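Long-range contact in beta-lactamase-like protein (Koribacter versatilis, PDB 6B9V), which cleaves reactive FAD photoproducts as a diphosphatase of the PhnP family, probably using its dinuclear metal centre: residues Y76-H80 and H160-Y166. Numbering follows the deposited sequence.
Sequences YTHGH and HGETEIY. With MN (manganese (II) ion), chain D.
This contact supplies three of the four protein ligands of one Mn in a dinuclear manganese centre, built where the loop after strand 73-75 meets the hairpin joining strands 151-160 and 163-170, so that it bridges the two sheets of the metallo-beta-lactamase fold. The loop 76-80 carries the start of the family's HxHxDH motif, with His78 nearly fully extended (phi/psi -171/-178). With chi1 in p, m and t respectively, three imidazoles converge on the ion: His78 NE2 at 2.2 Å, His80 ND1 at 2.0 Å and His160 NE2 at 2.2 Å from Mn. His80 CE1 and His160 NE2 come within 3.1 Å, drawn together by the shared metal. In the hairpin turn, His160 N donates to Thr163 O (2.8 Å) and Thr163 N to His160 O (3.1 Å). Farther from the metal, Thr77 lies opposite Tyr166 (CA atoms 4.9 Å apart), joined by a nearly linear hydrogen bond from Tyr166 N to Thr77 O, 3.3 Å. Ile165 lays CD1 over the His78 ring face, 4.0 Å from its centroid, a CH-pi contact. His78 ND1 donates to Thr77 OG1 (2.9 Å), which also bonds Asp54; His160 ND1 donates to the carbonyl Thr208 O. Asp178 bridges both Mn ions. Because these ND1 atoms are donors, NE2 of each ring is left unprotonated to coordinate Mn, while His80 binds through ND1, consistent with a centre that activates water to attack a diphosphate (phosphoanhydride) bond, as in related hydrolases.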
ATOM      1  N   TYR A  76       3.192  15.073   8.817  1.00 14.99           N
ATOM      2  CA  TYR A  76       2.021  14.252   9.132  1.00 14.77           C
ATOM      3  C   TYR A  76       0.859  15.017   9.766  1.00 14.05           C
ATOM      4  O   TYR A  76       1.064  15.833  10.673  1.00 17.57           O
ATOM      5  CB  TYR A  76       2.420  13.103  10.068  1.00 16.03           C
ATOM      6  CG  TYR A  76       3.191  12.025   9.334  1.00 18.79           C
ATOM      7  CD1 TYR A  76       4.580  12.046   9.295  1.00 15.91           C
ATOM      8  CD2 TYR A  76       2.529  11.009   8.664  1.00 16.50           C
ATOM      9  CE1 TYR A  76       5.299  11.065   8.609  1.00 18.12           C
ATOM     10  CE2 TYR A  76       3.227  10.033   7.972  1.00 13.64           C
ATOM     11  CZ  TYR A  76       4.620  10.057   7.961  1.00 18.21           C
ATOM     12  OH  TYR A  76       5.333   9.088   7.272  1.00 16.53           O
ATOM     13  N   THR A  77      -0.361  14.717   9.311  1.00 14.88           N
ATOM     14  CA  THR A  77      -1.566  15.231   9.980  1.00 18.29           C
ATOM     15  C   THR A  77      -1.885  14.436  11.264  1.00 17.35           C
ATOM     16  O   THR A  77      -2.213  15.024  12.307  1.00 16.80           O
ATOM     17  CB  THR A  77      -2.798  15.191   9.041  1.00 15.70           C
ATOM     18  OG1 THR A  77      -3.033  13.842   8.619  1.00 15.88           O
ATOM     19  CG2 THR A  77      -2.587  16.085   7.822  1.00 16.66           C
ATOM     20  N   HIS A  78      -1.784  13.102  11.183  1.00 14.67           N
ATOM     21  CA  HIS A  78      -2.064  12.222  12.317  1.00 16.02           C
ATOM     22  C   HIS A  78      -1.657  10.792  11.978  1.00 13.60           C
ATOM     23  O   HIS A  78      -1.153  10.532  10.883  1.00 17.88           O
ATOM     24  CB  HIS A  78      -3.554  12.263  12.746  1.00 16.38           C
ATOM     25  CG  HIS A  78      -4.519  11.721  11.731  1.00 15.56           C
ATOM     26  ND1 HIS A  78      -4.554  12.157  10.417  1.00 16.56           N
ATOM     27  CD2 HIS A  78      -5.538  10.831  11.843  1.00 13.28           C
ATOM     28  CE1 HIS A  78      -5.524  11.545   9.773  1.00 14.46           C
ATOM     29  NE2 HIS A  78      -6.139  10.730  10.612  1.00 16.36           N
ATOM     30  N   GLY A  79      -1.899   9.877  12.913  1.00 17.48           N
ATOM     31  CA  GLY A  79      -1.311   8.543  12.850  1.00 17.03           C
ATOM     32  C   GLY A  79      -2.166   7.374  12.395  1.00 20.74           C
ATOM     33  O   GLY A  79      -1.735   6.216  12.503  1.00 21.33           O
ATOM     34  N   HIS A  80      -3.367   7.655  11.891  1.00 17.46           N
ATOM     35  CA  HIS A  80      -4.226   6.603  11.357  1.00 16.66           C
ATOM     36  C   HIS A  80      -3.569   5.895  10.174  1.00 18.33           C
ATOM     37  O   HIS A  80      -2.755   6.472   9.460  1.00 16.32           O
ATOM     38  CB  HIS A  80      -5.594   7.173  10.954  1.00 15.39           C
ATOM     39  CG  HIS A  80      -6.492   7.435  12.126  1.00 18.90           C
ATOM     40  ND1 HIS A  80      -7.608   8.242  12.054  1.00 19.00           N
ATOM     41  CD2 HIS A  80      -6.430   6.988  13.400  1.00 25.80           C
ATOM     42  CE1 HIS A  80      -8.192   8.286  13.242  1.00 23.95           C
ATOM     43  NE2 HIS A  80      -7.497   7.534  14.074  1.00 24.93           N
ATOM     44  N   HIS A 160     -10.773  15.508  15.435  1.00 20.88           N
ATOM     45  CA  HIS A 160     -11.027  14.287  14.672  1.00 18.31           C
ATOM     46  C   HIS A 160     -11.753  13.379  15.655  1.00 18.57           C
ATOM     47  O   HIS A 160     -11.126  12.593  16.373  1.00 22.35           O
ATOM     48  CB  HIS A 160      -9.690  13.695  14.176  1.00 16.77           C
ATOM     49  CG  HIS A 160      -9.806  12.533  13.223  1.00 21.15           C
ATOM     50  ND1 HIS A 160     -10.953  12.238  12.526  1.00 16.81           N
ATOM     51  CD2 HIS A 160      -8.868  11.636  12.816  1.00 18.20           C
ATOM     52  CE1 HIS A 160     -10.730  11.186  11.740  1.00 15.71           C
ATOM     53  NE2 HIS A 160      -9.483  10.803  11.901  1.00 16.31           N
ATOM     54  N   GLY A 161     -13.069  13.576  15.746  1.00 16.82           N
ATOM     55  CA  GLY A 161     -13.905  12.922  16.745  1.00 21.76           C
ATOM     56  C   GLY A 161     -13.793  13.593  18.103  1.00 29.21           C
ATOM     57  O   GLY A 161     -14.497  14.552  18.400  1.00 26.46           O
ATOM     58  N   GLU A 162     -12.921  13.066  18.949  1.00 24.35           N
ATOM     59  CA  GLU A 162     -12.507  13.799  20.138  1.00 31.41           C
ATOM     60  C   GLU A 162     -10.979  13.904  20.238  1.00 34.38           C
ATOM     61  O   GLU A 162     -10.456  14.358  21.259  1.00 35.28           O
ATOM     62  CB  GLU A 162     -13.081  13.144  21.399  1.00 37.99           C
ATOM     63  CG  GLU A 162     -12.655  11.707  21.605  1.00 47.92           C
ATOM     64  CD  GLU A 162     -13.414  11.041  22.739  1.00 57.66           C
ATOM     65  OE1 GLU A 162     -14.151  11.753  23.460  1.00 57.37           O
ATOM     66  OE2 GLU A 162     -13.278   9.808  22.904  1.00 64.85           O
ATOM     67  N   THR A 163     -10.267  13.501  19.182  1.00 29.35           N
ATOM     68  CA  THR A 163      -8.802  13.576  19.191  1.00 27.32           C
ATOM     69  C   THR A 163      -8.303  14.822  18.456  1.00 28.65           C
ATOM     70  O   THR A 163      -8.695  15.035  17.327  1.00 25.83           O
ATOM     71  CB  THR A 163      -8.186  12.327  18.522  1.00 37.03           C
ATOM     72  OG1 THR A 163      -8.614  11.149  19.219  1.00 42.57           O
ATOM     73  CG2 THR A 163      -6.654  12.398  18.501  1.00 34.84           C
ATOM     74  N   GLU A 164      -7.446  15.640  19.066  1.00 24.65           N
ATOM     75  CA  GLU A 164      -6.892  16.795  18.333  1.00 24.87           C
ATOM     76  C   GLU A 164      -5.781  16.341  17.378  1.00 21.65           C
ATOM     77  O   GLU A 164      -4.865  15.633  17.783  1.00 25.42           O
ATOM     78  CB  GLU A 164      -6.352  17.869  19.280  1.00 28.36           C
ATOM     79  CG  GLU A 164      -5.777  19.089  18.537  1.00 33.37           C
ATOM     80  CD  GLU A 164      -5.131  20.118  19.456  1.00 40.36           C
ATOM     81  OE1 GLU A 164      -5.864  20.905  20.084  1.00 45.59           O
ATOM     82  OE2 GLU A 164      -3.887  20.151  19.536  1.00 45.90           O
ATOM     83  N   ILE A 165      -5.881  16.739  16.112  1.00 16.94           N
ATOM     84  CA  ILE A 165      -4.842  16.460  15.109  1.00 16.96           C
ATOM     85  C   ILE A 165      -4.516  17.779  14.400  1.00 19.03           C
ATOM     86  O   ILE A 165      -5.053  18.826  14.769  1.00 21.88           O
ATOM     87  CB  ILE A 165      -5.280  15.383  14.071  1.00 16.91           C
ATOM     88  CG1 ILE A 165      -6.393  15.909  13.165  1.00 16.99           C
ATOM     89  CG2 ILE A 165      -5.722  14.104  14.785  1.00 16.17           C
ATOM     90  CD1 ILE A 165      -6.578  15.079  11.869  1.00 18.32           C
ATOM     91  N   TYR A 166      -3.644  17.736  13.396  1.00 16.80           N
ATOM     92  CA  TYR A 166      -3.272  18.955  12.664  1.00 20.46           C
ATOM     93  C   TYR A 166      -3.692  18.969  11.204  1.00 17.12           C
ATOM     94  O   TYR A 166      -3.577  17.967  10.490  1.00 16.72           O
ATOM     95  CB  TYR A 166      -1.749  19.175  12.698  1.00 15.69           C
ATOM     96  CG  TYR A 166      -1.206  19.686  14.015  1.00 24.72           C
ATOM     97  CD1 TYR A 166      -1.934  20.573  14.799  1.00 30.04           C
ATOM     98  CD2 TYR A 166       0.039  19.277  14.473  1.00 25.77           C
ATOM     99  CE1 TYR A 166      -1.433  21.040  16.012  1.00 32.46           C
ATOM    100  CE2 TYR A 166       0.548  19.735  15.681  1.00 31.64           C
ATOM    101  CZ  TYR A 166      -0.192  20.617  16.443  1.00 31.27           C
ATOM    102  OH  TYR A 166       0.319  21.069  17.642  1.00 30.13           O
TER
HETATM  103 MN    MN D 302      -8.087   9.613  10.610  1.00 16.40          MN